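Local atomic coordinates of NAD-dependent aldehyde dehydrogenase (Sinorhizobium meliloti, PDB entry 3U4J), a protein that probably oxidises aldehydes with NAD or NADP as electron acceptor, as a tetrameric member of the aldehyde dehydrogenase family that also binds calcium. Residues A[4-17]-A[328-341]. Numbering follows the deposited sequence.
With CA (calcium ion), chain E.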
loop_
_atom_site.group_PDB
_atom_site.type_symbol
_atom_site.label_atom_id
_atom_site.label_comp_id
_atom_site.label_asym_id
_atom_site.label_seq_id
_atom_site.Cartn_x
_atom_site.Cartn_y
_atom_site.Cartn_z
ATOM N N LEU A 4 25.533 -5.219 48.225
ATOM C CA LEU A 4 25.558 -4.020 47.407
ATOM C C LEU A 4 24.574 -3.007 47.965
ATOM O O LEU A 4 23.453 -3.350 48.358
ATOM C CB LEU A 4 25.273 -4.334 45.929
ATOM C CG LEU A 4 26.210 -5.384 45.297
ATOM C CD1 LEU A 4 25.782 -5.748 43.881
ATOM C CD2 LEU A 4 27.675 -4.883 45.320
ATOM N N SER A 5 24.993 -1.752 48.015
ATOM C CA SER A 5 24.139 -0.727 48.595
ATOM C C SER A 5 23.024 -0.282 47.633
ATOM O O SER A 5 22.139 0.460 48.034
ATOM C CB SER A 5 24.978 0.459 49.035
ATOM O OG SER A 5 25.643 1.010 47.922
ATOM N N ASN A 6 23.083 -0.723 46.371
ATOM C CA ASN A 6 21.998 -0.468 45.415
ATOM C C ASN A 6 20.935 -1.581 45.407
ATOM O O ASN A 6 19.945 -1.486 44.679
ATOM C CB ASN A 6 22.540 -0.179 44.000
ATOM C CG ASN A 6 23.442 -1.285 43.460
ATOM O OD1 ASN A 6 24.201 -1.905 44.197
ATOM N ND2 ASN A 6 23.375 -1.516 42.158
ATOM N N PHE A 7 21.141 -2.608 46.240
ATOM C CA PHE A 7 20.195 -3.699 46.391
ATOM C C PHE A 7 19.054 -3.273 47.312
ATOM O O PHE A 7 19.311 -2.786 48.409
ATOM C CB PHE A 7 20.878 -4.940 46.972
ATOM C CG PHE A 7 19.951 -6.113 47.137
ATOM C CD1 PHE A 7 19.260 -6.629 46.036
ATOM C CD2 PHE A 7 19.731 -6.684 48.398
ATOM C CE1 PHE A 7 18.388 -7.712 46.175
ATOM C CE2 PHE A 7 18.860 -7.780 48.545
ATOM C CZ PHE A 7 18.183 -8.290 47.424
ATOM N N ILE A 8 17.803 -3.446 46.867
ATOM C CA ILE A 8 16.645 -3.152 47.711
ATOM C C ILE A 8 16.102 -4.494 48.231
ATOM O O ILE A 8 15.546 -5.312 47.467
ATOM C CB ILE A 8 15.549 -2.347 46.946
ATOM C CG1 ILE A 8 16.102 -0.985 46.496
ATOM C CG2 ILE A 8 14.335 -2.126 47.820
ATOM C CD1 ILE A 8 15.133 -0.173 45.660
ATOM N N ALA A 9 16.298 -4.752 49.517
ATOM C CA ALA A 9 15.932 -6.066 50.056
ATOM C C ALA A 9 14.405 -6.187 50.028
ATOM O O ALA A 9 13.723 -5.226 50.334
ATOM C CB ALA A 9 16.473 -6.246 51.466
ATOM N N PRO A 10 13.874 -7.356 49.619
ATOM C CA PRO A 10 12.433 -7.562 49.645
ATOM C C PRO A 10 11.885 -7.257 51.035
ATOM O O PRO A 10 12.500 -7.609 52.044
ATOM C CB PRO A 10 12.263 -9.055 49.347
ATOM C CG PRO A 10 13.548 -9.538 48.850
ATOM C CD PRO A 10 14.611 -8.528 49.107
ATOM N N ASP A 11 10.747 -6.587 51.087
ATOM C CA ASP A 11 10.076 -6.337 52.363
ATOM C C ASP A 11 8.965 -7.379 52.514
ATOM O O ASP A 11 7.926 -7.281 51.863
ATOM C CB ASP A 11 9.498 -4.918 52.358
ATOM C CG ASP A 11 8.793 -4.553 53.668
ATOM O OD1 ASP A 11 8.605 -5.406 54.558
ATOM O OD2 ASP A 11 8.418 -3.379 53.796
ATOM N N SER A 12 9.189 -8.378 53.362
ATOM C CA SER A 12 8.185 -9.426 53.569
ATOM C C SER A 12 6.934 -8.966 54.354
ATOM O O SER A 12 5.946 -9.706 54.455
ATOM C CB SER A 12 8.827 -10.649 54.244
ATOM O OG SER A 12 9.225 -10.313 55.560
ATOM N N ASN A 13 6.963 -7.750 54.890
ATOM C CA ASN A 13 5.771 -7.164 55.495
ATOM C C ASN A 13 4.847 -6.417 54.527
ATOM O O ASN A 13 3.817 -5.877 54.938
ATOM C CB ASN A 13 6.141 -6.244 56.653
ATOM C CG ASN A 13 6.677 -7.002 57.840
ATOM O OD1 ASN A 13 6.172 -8.076 58.197
ATOM N ND2 ASN A 13 7.724 -6.456 58.456
ATOM N N ASP A 14 5.207 -6.374 53.251
ATOM C CA ASP A 14 4.347 -5.710 52.285
ATOM C C ASP A 14 3.000 -6.446 52.227
ATOM O O ASP A 14 2.953 -7.627 51.901
ATOM C CB ASP A 14 4.986 -5.690 50.908
ATOM C CG ASP A 14 4.295 -4.735 49.958
ATOM O OD1 ASP A 14 5.007 -3.920 49.343
ATOM O OD2 ASP A 14 3.052 -4.799 49.815
ATOM N N PRO A 15 1.902 -5.732 52.516
ATOM C CA PRO A 15 0.558 -6.338 52.556
ATOM C C PRO A 15 0.134 -6.999 51.232
ATOM O O PRO A 15 -0.703 -7.914 51.238
ATOM C CB PRO A 15 -0.358 -5.136 52.838
ATOM C CG PRO A 15 0.578 -4.092 53.508
ATOM C CD PRO A 15 1.869 -4.274 52.758
ATOM N N ARG A 16 0.703 -6.559 50.110
ATOM C CA ARG A 16 0.387 -7.168 48.808
ATOM C C ARG A 16 0.850 -8.629 48.756
ATOM O O ARG A 16 0.327 -9.419 47.969
ATOM C CB ARG A 16 0.974 -6.346 47.645
ATOM C CG ARG A 16 0.306 -4.953 47.518
ATOM C CD ARG A 16 1.076 -4.012 46.644
ATOM N NE ARG A 16 2.374 -3.652 47.209
ATOM C CZ ARG A 16 3.228 -2.853 46.578
ATOM N NH1 ARG A 16 2.895 -2.360 45.383
ATOM N NH2 ARG A 16 4.383 -2.530 47.133
ATOM N N LEU A 17 1.791 -8.999 49.621
ATOM C CA LEU A 17 2.197 -10.407 49.695
ATOM C C LEU A 17 1.156 -11.302 50.411
ATOM O O LEU A 17 1.282 -12.526 50.420
ATOM C CB LEU A 17 3.584 -10.541 50.320
ATOM C CG LEU A 17 4.708 -9.830 49.565
ATOM C CD1 LEU A 17 5.974 -9.846 50.391
ATOM C CD2 LEU A 17 4.945 -10.505 48.216
ATOM N N SER A 328 25.975 1.508 36.681
ATOM C CA SER A 328 25.743 0.151 37.115
ATOM C C SER A 328 25.899 -0.005 38.637
ATOM O O SER A 328 25.213 -0.831 39.249
ATOM C CB SER A 328 26.611 -0.842 36.320
ATOM O OG SER A 328 26.465 -0.617 34.920
ATOM N N ARG A 329 26.765 0.817 39.237
ATOM C CA ARG A 329 26.976 0.803 40.704
ATOM C C ARG A 329 25.794 1.407 41.460
ATOM O O ARG A 329 25.601 1.106 42.642
ATOM C CB ARG A 329 28.175 1.681 41.088
ATOM C CG ARG A 329 29.491 1.197 40.678
ATOM C CD ARG A 329 30.545 2.037 41.396
ATOM N NE ARG A 329 30.756 3.346 40.792
ATOM C CZ ARG A 329 31.724 3.591 39.916
ATOM N NH1 ARG A 329 32.563 2.622 39.545
ATOM N NH2 ARG A 329 31.863 4.798 39.414
ATOM N N LYS A 330 25.070 2.318 40.813
ATOM C CA LYS A 330 24.020 3.083 41.482
ATOM C C LYS A 330 22.625 2.525 41.227
ATOM O O LYS A 330 21.753 2.639 42.082
ATOM C CB LYS A 330 24.023 4.547 41.028
ATOM C CG LYS A 330 25.271 5.356 41.395
ATOM C CD LYS A 330 25.223 6.688 40.628
ATOM C CE LYS A 330 25.985 7.791 41.317
ATOM N NZ LYS A 330 27.434 7.768 41.010
ATOM N N VAL A 331 22.405 1.950 40.047
ATOM C CA VAL A 331 21.061 1.502 39.650
ATOM C C VAL A 331 20.387 0.540 40.651
ATOM O O VAL A 331 20.965 -0.484 41.066
ATOM C CB VAL A 331 21.041 0.925 38.190
ATOM C CG1 VAL A 331 21.844 -0.370 38.073
ATOM C CG2 VAL A 331 19.589 0.716 37.736
ATOM N N ALA A 332 19.155 0.870 41.029
ATOM C CA ALA A 332 18.447 0.120 42.075
ATOM C C ALA A 332 17.894 -1.204 41.552
ATOM O O ALA A 332 17.170 -1.248 40.537
ATOM C CB ALA A 332 17.321 0.989 42.725
ATOM N N PHE A 333 18.268 -2.284 42.230
ATOM C CA PHE A 333 17.781 -3.622 41.886
ATOM C C PHE A 333 17.333 -4.339 43.145
ATOM O O PHE A 333 17.798 -4.012 44.253
ATOM C CB PHE A 333 18.802 -4.430 41.073
ATOM C CG PHE A 333 19.936 -4.999 41.877
ATOM C CD1 PHE A 333 20.043 -6.381 42.055
ATOM C CD2 PHE A 333 20.909 -4.167 42.424
ATOM C CE1 PHE A 333 21.096 -6.927 42.788
ATOM C CE2 PHE A 333 21.959 -4.692 43.168
ATOM C CZ PHE A 333 22.059 -6.079 43.345
ATOM N N GLY A 334 16.407 -5.278 42.987
ATOM C CA GLY A 334 15.857 -6.001 44.137
ATOM C C GLY A 334 14.337 -6.029 44.169
ATOM O O GLY A 334 13.690 -6.226 43.146
ATOM N N ASP A 335 13.789 -5.783 45.352
ATOM C CA ASP A 335 12.367 -5.919 45.619
ATOM C C ASP A 335 11.474 -5.407 44.469
ATOM O O ASP A 335 11.338 -4.194 44.295
ATOM C CB ASP A 335 12.018 -5.162 46.903
ATOM C CG ASP A 335 10.587 -5.454 47.392
ATOM O OD1 ASP A 335 9.834 -6.201 46.708
ATOM O OD2 ASP A 335 10.216 -4.924 48.463
ATOM N N PRO A 336 10.855 -6.331 43.706
ATOM C CA PRO A 336 9.987 -5.884 42.606
ATOM C C PRO A 336 8.816 -5.004 43.041
ATOM O O PRO A 336 8.288 -4.263 42.220
ATOM C CB PRO A 336 9.509 -7.185 41.957
ATOM C CG PRO A 336 10.554 -8.227 42.363
ATOM C CD PRO A 336 10.983 -7.801 43.748
ATOM N N LEU A 337 8.425 -5.056 44.316
ATOM C CA LEU A 337 7.273 -4.291 44.797
ATOM C C LEU A 337 7.641 -2.872 45.180
ATOM O O LEU A 337 6.755 -2.055 45.442
ATOM C CB LEU A 337 6.610 -4.982 45.998
ATOM C CG LEU A 337 5.969 -6.336 45.687
ATOM C CD1 LEU A 337 5.273 -6.885 46.935
ATOM C CD2 LEU A 337 4.964 -6.173 44.529
ATOM N N ASN A 338 8.946 -2.579 45.227
ATOM C CA ASN A 338 9.390 -1.210 45.531
ATOM C C ASN A 338 9.364 -0.335 44.281
ATOM O O ASN A 338 9.885 -0.723 43.241
ATOM C CB ASN A 338 10.795 -1.228 46.130
ATOM C CG ASN A 338 11.123 0.057 46.851
ATOM O OD1 ASN A 338 11.073 1.142 46.260
ATOM N ND2 ASN A 338 11.476 -0.055 48.139
ATOM N N GLU A 339 8.768 0.846 44.392
ATOM C CA GLU A 339 8.620 1.772 43.255
ATOM C C GLU A 339 9.961 2.291 42.721
ATOM O O GLU A 339 10.041 2.693 41.573
ATOM C CB GLU A 339 7.734 2.970 43.645
ATOM C CG GLU A 339 6.252 2.601 43.898
ATOM C CD GLU A 339 5.495 2.249 42.622
ATOM O OE1 GLU A 339 5.931 2.642 41.501
ATOM O OE2 GLU A 339 4.445 1.590 42.735
ATOM N N ARG A 340 10.999 2.268 43.561
ATOM C CA ARG A 340 12.344 2.728 43.174
ATOM C C ARG A 340 13.126 1.686 42.377
ATOM O O ARG A 340 14.089 2.019 41.687
ATOM C CB ARG A 340 13.164 3.139 44.423
ATOM C CG ARG A 340 12.559 4.300 45.213
ATOM C CD ARG A 340 13.377 4.727 46.490
ATOM N NE ARG A 340 14.429 3.793 46.938
ATOM C CZ ARG A 340 14.386 3.039 48.040
ATOM N NH1 ARG A 340 13.334 3.047 48.866
ATOM N NH2 ARG A 340 15.410 2.257 48.324
ATOM N N THR A 341 12.714 0.424 42.457
ATOM C CA THR A 341 13.459 -0.663 41.811
ATOM C C THR A 341 13.454 -0.529 40.285
ATOM O O THR A 341 12.392 -0.301 39.682
ATOM C CB THR A 341 12.879 -2.036 42.232
ATOM O OG1 THR A 341 12.961 -2.155 43.659
ATOM C CG2 THR A 341 13.668 -3.188 41.586
HETATM CA CA CA E . 1.594 -14.846 50.957
HETATM O O HOH W 1 25.712 -3.059 40.910
HETATM O O HOH W 2 26.638 -0.881 44.017
HETATM O O HOH W 3 8.191 -6.747 49.262
HETATM O O HOH W 4 1.483 -13.836 53.215
HETATM O O HOH W 5 1.028 -14.598 48.583
HETATM O O HOH W 6 -0.758 -15.057 51.586
#
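F7 and F333 pair in a two-stranded parallel sheet, a compact example of how an N-terminal arm can be tied to a segment more than 300 residues further on. Strand 7-8 lies along strand 333-334, which follows helix 317-330 of the aldehyde dehydrogenase fold, and the backbone bonds F333 N to N6 O, I8 N to F333 O and D335 N to I8 O join them. The two rings lean obliquely, planes 53° apart, with F7 CD1 over the rim of one F333 face, 3.7 Å from F333 CE1; L4 CD1 meets CZ of the same ring, and I376 packs on all three side chains. N6 comes at the F333 edge. With its CG between the backbone N and the carbonyl carbon (chi1 56°), its amide turns to the carbonyls of 328-331, where ND2 donates to V331 O at 2.8 Å and two waters link the amide to S328 O and R329 O. On the other side of the strand I8 spreads its branches: CD1 lies 3.8 Å from A332 CB and also touches T341 OG1 and R340 NH2, while CG2 rests on N338 ND2. D11 N reaches D335 OD2 from above the carboxylate plane, and D335 OD1 takes L337 N in an Asx turn. The arm ends at calcium, bound by L17 O and E50, while L17 CD2 packs 3.9 Å from L337 CD1. R16 grips D14 side-on through NE and NH2, with L337 CB over one guanidinium face. An alanine here would lack the guanidinium and is likely to leave the D14 carboxylate without its charge partner and L337 O without this donor. R16 NH2 serves two acceptors, D14 OD1 at 2.7 Å and L337 O at 3.0 Å, the latter 28° out of the guanidinium plane.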